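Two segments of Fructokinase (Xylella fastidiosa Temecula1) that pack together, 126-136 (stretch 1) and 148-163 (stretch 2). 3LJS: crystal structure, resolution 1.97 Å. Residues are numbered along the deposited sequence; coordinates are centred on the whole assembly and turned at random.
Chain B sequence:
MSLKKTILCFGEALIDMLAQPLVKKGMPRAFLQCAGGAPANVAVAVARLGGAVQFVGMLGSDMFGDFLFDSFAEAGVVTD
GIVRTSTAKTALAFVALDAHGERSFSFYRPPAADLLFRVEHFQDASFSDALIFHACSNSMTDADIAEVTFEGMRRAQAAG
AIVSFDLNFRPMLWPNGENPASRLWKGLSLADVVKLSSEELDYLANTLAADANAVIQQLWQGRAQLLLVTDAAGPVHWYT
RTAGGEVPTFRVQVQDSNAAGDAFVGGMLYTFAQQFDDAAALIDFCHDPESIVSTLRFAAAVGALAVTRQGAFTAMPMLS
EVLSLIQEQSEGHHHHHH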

# COMPACT_ATOMS: atom_id res chain seq x y z
N SER B 126 -25.48 -11.35 15.20
CA SER B 126 -24.22 -12.09 15.10
C SER B 126 -23.95 -12.86 16.39
O SER B 126 -23.63 -14.05 16.36
N PHE B 127 -24.06 -12.16 17.52
CA PHE B 127 -23.82 -12.77 18.82
C PHE B 127 -24.93 -13.74 19.24
O PHE B 127 -24.67 -14.72 19.93
N SER B 128 -26.16 -13.47 18.82
CA SER B 128 -27.27 -14.35 19.17
C SER B 128 -27.04 -15.75 18.61
O SER B 128 -27.20 -16.74 19.31
N ASP B 129 -26.65 -15.82 17.34
CA ASP B 129 -26.42 -17.09 16.67
C ASP B 129 -25.01 -17.66 16.84
O ASP B 129 -24.74 -18.78 16.41
N ALA B 130 -24.12 -16.91 17.48
CA ALA B 130 -22.75 -17.38 17.65
C ALA B 130 -22.51 -18.37 18.79
O ALA B 130 -22.99 -18.19 19.91
N LEU B 131 -21.76 -19.41 18.49
CA LEU B 131 -21.39 -20.41 19.49
C LEU B 131 -19.92 -20.17 19.83
O LEU B 131 -19.45 -20.54 20.91
N ILE B 132 -19.20 -19.54 18.90
CA ILE B 132 -17.77 -19.24 19.07
C ILE B 132 -17.43 -17.85 18.53
O ILE B 132 -17.98 -17.44 17.50
N PHE B 133 -16.55 -17.14 19.23
CA PHE B 133 -16.08 -15.82 18.81
C PHE B 133 -14.56 -15.95 18.77
O PHE B 133 -13.93 -16.20 19.81
N HIS B 134 -13.96 -15.81 17.60
CA HIS B 134 -12.51 -15.95 17.48
C HIS B 134 -11.83 -14.64 17.11
O HIS B 134 -12.28 -13.94 16.20
N ALA B 135 -10.74 -14.33 17.80
CA ALA B 135 -9.99 -13.10 17.54
C ALA B 135 -8.49 -13.34 17.67
O ALA B 135 -8.07 -14.37 18.21
N CYS B 136 -7.70 -12.39 17.18
CA CYS B 136 -6.24 -12.46 17.22
C CYS B 136 -5.71 -11.12 17.74
O CYS B 136 -6.48 -10.17 17.83
N VAL B 148 -12.37 -2.43 21.19
CA VAL B 148 -13.45 -3.03 20.40
C VAL B 148 -13.33 -4.56 20.47
O VAL B 148 -14.34 -5.27 20.62
N THR B 149 -12.11 -5.07 20.38
CA THR B 149 -11.89 -6.51 20.43
C THR B 149 -12.27 -7.04 21.83
O THR B 149 -12.95 -8.06 21.94
N PHE B 150 -11.86 -6.34 22.88
CA PHE B 150 -12.19 -6.79 24.23
C PHE B 150 -13.71 -6.80 24.43
O PHE B 150 -14.25 -7.75 25.00
N GLU B 151 -14.38 -5.75 23.96
CA GLU B 151 -15.83 -5.65 24.09
C GLU B 151 -16.51 -6.80 23.35
O GLU B 151 -17.51 -7.35 23.81
N GLY B 152 -15.97 -7.14 22.18
CA GLY B 152 -16.52 -8.24 21.42
C GLY B 152 -16.38 -9.54 22.19
O GLY B 152 -17.30 -10.36 22.22
N MSE B 153 -15.23 -9.73 22.83
CA MSE B 153 -14.99 -10.94 23.61
C MSE B 153 -15.92 -10.99 24.83
O MSE B 153 -16.43 -12.06 25.18
N ARG B 154 -16.15 -9.84 25.47
CA ARG B 154 -17.03 -9.79 26.63
C ARG B 154 -18.48 -10.01 26.23
O ARG B 154 -19.25 -10.67 26.94
N ARG B 155 -18.86 -9.45 25.08
CA ARG B 155 -20.22 -9.59 24.58
C ARG B 155 -20.46 -11.06 24.19
O ARG B 155 -21.51 -11.63 24.47
N ALA B 156 -19.47 -11.66 23.55
CA ALA B 156 -19.58 -13.05 23.13
C ALA B 156 -19.82 -13.96 24.33
O ALA B 156 -20.72 -14.79 24.33
N GLN B 157 -19.01 -13.78 25.37
CA GLN B 157 -19.13 -14.59 26.58
C GLN B 157 -20.52 -14.46 27.18
O GLN B 157 -21.16 -15.46 27.50
N ALA B 158 -20.99 -13.23 27.32
CA ALA B 158 -22.30 -12.98 27.90
C ALA B 158 -23.43 -13.54 27.03
O ALA B 158 -24.50 -13.86 27.55
N ALA B 159 -23.20 -13.66 25.73
CA ALA B 159 -24.21 -14.17 24.80
C ALA B 159 -24.17 -15.69 24.65
O ALA B 159 -24.88 -16.25 23.81
N GLY B 160 -23.33 -16.36 25.43
CA GLY B 160 -23.25 -17.81 25.37
C GLY B 160 -22.32 -18.38 24.32
O GLY B 160 -22.51 -19.51 23.87
N ALA B 161 -21.32 -17.62 23.93
CA ALA B 161 -20.38 -18.11 22.94
C ALA B 161 -19.02 -18.32 23.57
O ALA B 161 -18.62 -17.60 24.49
N ILE B 162 -18.32 -19.34 23.09
CA ILE B 162 -16.98 -19.68 23.55
C ILE B 162 -16.05 -18.66 22.92
O ILE B 162 -16.15 -18.37 21.73
N VAL B 163 -15.14 -18.10 23.71
CA VAL B 163 -14.21 -17.11 23.19
C VAL B 163 -12.86 -17.76 22.91
O VAL B 163 -12.22 -18.30 23.82

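The most unusual feature of this contact is a glycine in the middle of a helix, Gly 152, that serves as the floor for an aromatic ring. Phe 133, on the strand, lays one ring face over its backbone, with Phe 133 CZ 3.7 Å from Gly 152 C. A CB built on Gly 152 would lie only 2.7 Å from Phe 133 CZ, a clash, so the absence of a side chain is what lets the ring come this close.

Phe 133 adopts the t rotamer, with chi2 near 91°, and extends along the helix, which runs nearly antiparallel to the strand at 8.7 Å between axes. Phe 133 CE2 reaches CG of Met 153, a selenomethionine, at 3.8 Å, although the CA-to-CB bond of Met 153 points away from the strand. At the base of the ring, Phe 133 CB meets Ala 156 CB at 3.4 Å. This tight approach suits alanine, whose methyl points toward the strand and fills the space without holding the backbones apart. Further along, Ala 135 CB touches CG2 of Thr 149 (rotamer m) at 3.9 Å.

The second large ring belongs to Phe 127, rotamer m, whose CA-to-CB bond points toward the second stretch. Phe 127 CE1 comes within 3.5 Å of Gly 152 O and 4.1 Å of Ala 156 CB, so both aromatic residues use the same small helical residues. The aliphatic part of Arg 155 covers a face of the Phe 127 ring: Arg 155 CG lies 4.0 Å from the ring centroid, almost on the ring normal, in a CH-pi contact. The charged end continues to Glu 151, where Arg 155 NH2 donates to Glu 151 OE2 at 3.1 Å in a salt bridge. Arginine thus gives methylenes to the ring while its charge stays paired. Ala 159 CB packs on Phe 127 CB at 4.0 Å.

After the helix, Gly 160 takes a positive phi in a Schellman motif, a conformation that calls for glycine, and the chain turns into a strand parallel to the first. Ile 162 N donates to Leu 131 O at 2.7 Å, and Phe 133 N to Ile 162 O at 2.8 Å. These backbone bonds are the hydrogen bonds between the stretches; the side chains contribute apolar packing. Ile 132 and Ile 162, both m at chi1 and t at chi2, share one sheet face, with Ile 132 CG1 4.3 Å from Ile 162 CB, while Phe 133 and Val 163 occupy the other. Ile 132, Ile 162 and Val 163 are branched at CB, which favours extended backbone.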

# COMPACT_ATOMS: atom_id res chain seq x y z
CB SER B 126 -23.05 -11.13 14.85
OG SER B 126 -23.17 -10.48 13.60
CB PHE B 127 -23.62 -11.68 19.87
CG PHE B 127 -22.36 -10.89 19.69
CD1 PHE B 127 -21.14 -11.38 20.15
CD2 PHE B 127 -22.37 -9.67 19.01
CE1 PHE B 127 -19.95 -10.68 19.94
CE2 PHE B 127 -21.18 -8.96 18.79
CZ PHE B 127 -19.97 -9.47 19.26
CB SER B 128 -28.59 -13.81 18.63
OG SER B 128 -28.96 -12.62 19.30
CB ASP B 129 -26.69 -16.96 15.16
CG ASP B 129 -28.06 -16.36 14.86
OD1 ASP B 129 -29.05 -16.79 15.49
OD2 ASP B 129 -28.13 -15.47 13.99
CB ALA B 130 -21.81 -16.19 17.81
CB LEU B 131 -21.58 -21.82 18.93
CG LEU B 131 -21.08 -22.97 19.82
CD1 LEU B 131 -21.71 -22.88 21.21
CD2 LEU B 131 -21.43 -24.30 19.16
CB ILE B 132 -16.89 -20.28 18.33
CG1 ILE B 132 -17.21 -21.69 18.83
CG2 ILE B 132 -15.40 -19.98 18.54
CD1 ILE B 132 -16.45 -22.79 18.12
CB PHE B 133 -16.48 -14.75 19.83
CG PHE B 133 -16.00 -13.35 19.49
CD1 PHE B 133 -16.80 -12.49 18.74
CD2 PHE B 133 -14.76 -12.89 19.93
CE1 PHE B 133 -16.38 -11.19 18.44
CE2 PHE B 133 -14.33 -11.59 19.65
CZ PHE B 133 -15.14 -10.73 18.90
CB HIS B 134 -12.16 -17.02 16.44
CG HIS B 134 -10.68 -17.25 16.31
ND1 HIS B 134 -9.93 -16.72 15.28
CD2 HIS B 134 -9.81 -17.90 17.12
CE1 HIS B 134 -8.66 -17.03 15.47
NE2 HIS B 134 -8.56 -17.75 16.57
CB ALA B 135 -10.43 -12.00 18.50
CB CYS B 136 -5.69 -12.76 15.82
SG CYS B 136 -6.18 -14.41 15.20
CB VAL B 148 -13.38 -2.56 18.93
CG1 VAL B 148 -14.34 -3.37 18.07
CG2 VAL B 148 -13.73 -1.07 18.83
CB THR B 149 -10.41 -6.88 20.12
OG1 THR B 149 -10.03 -6.32 18.85
CG2 THR B 149 -10.22 -8.40 20.05
CB PHE B 150 -11.54 -5.89 25.29
CG PHE B 150 -10.04 -5.82 25.19
CD1 PHE B 150 -9.28 -6.96 24.91
CD2 PHE B 150 -9.37 -4.62 25.43
CE1 PHE B 150 -7.88 -6.90 24.86
CE2 PHE B 150 -7.97 -4.55 25.39
CZ PHE B 150 -7.23 -5.69 25.10
CB GLU B 151 -16.33 -4.30 23.56
CG GLU B 151 -17.83 -4.05 23.70
CD GLU B 151 -18.35 -4.20 25.14
OE1 GLU B 151 -17.57 -4.01 26.10
OE2 GLU B 151 -19.55 -4.50 25.31
CB MSE B 153 -13.54 -11.01 24.07
CG MSE B 153 -12.52 -11.12 22.94
SE MSE B 153 -10.68 -11.02 23.59
CE MSE B 153 -10.27 -12.90 23.71
CB ARG B 154 -16.89 -8.44 27.36
CG ARG B 154 -15.55 -8.26 28.08
CD ARG B 154 -15.50 -6.95 28.88
NE ARG B 154 -15.63 -5.78 28.02
CZ ARG B 154 -14.66 -4.89 27.82
NH1 ARG B 154 -13.48 -5.04 28.41
NH2 ARG B 154 -14.87 -3.86 27.01
CB ARG B 155 -20.41 -8.66 23.37
CG ARG B 155 -21.85 -8.41 22.97
CD ARG B 155 -21.96 -7.19 22.06
NE ARG B 155 -21.56 -5.95 22.73
CZ ARG B 155 -21.69 -4.73 22.21
NH1 ARG B 155 -22.20 -4.58 20.99
NH2 ARG B 155 -21.31 -3.67 22.90
CB ALA B 156 -18.30 -13.48 22.40
CB GLN B 157 -18.06 -14.17 27.59
CG GLN B 157 -18.01 -15.01 28.87
CD GLN B 157 -19.12 -14.66 29.85
OE1 GLN B 157 -19.43 -13.49 30.06
NE2 GLN B 157 -19.72 -15.69 30.45
CB ALA B 158 -22.50 -11.48 28.11
CB ALA B 159 -24.05 -13.51 23.44
CB ALA B 161 -20.26 -17.13 21.77
CB ILE B 162 -16.57 -21.08 23.04
CG1 ILE B 162 -17.41 -22.15 23.73
CG2 ILE B 162 -15.08 -21.30 23.27
CD1 ILE B 162 -17.30 -23.51 23.08
CB VAL B 163 -14.02 -15.94 24.16
CG1 VAL B 163 -13.00 -14.96 23.60
CG2 VAL B 163 -15.36 -15.25 24.39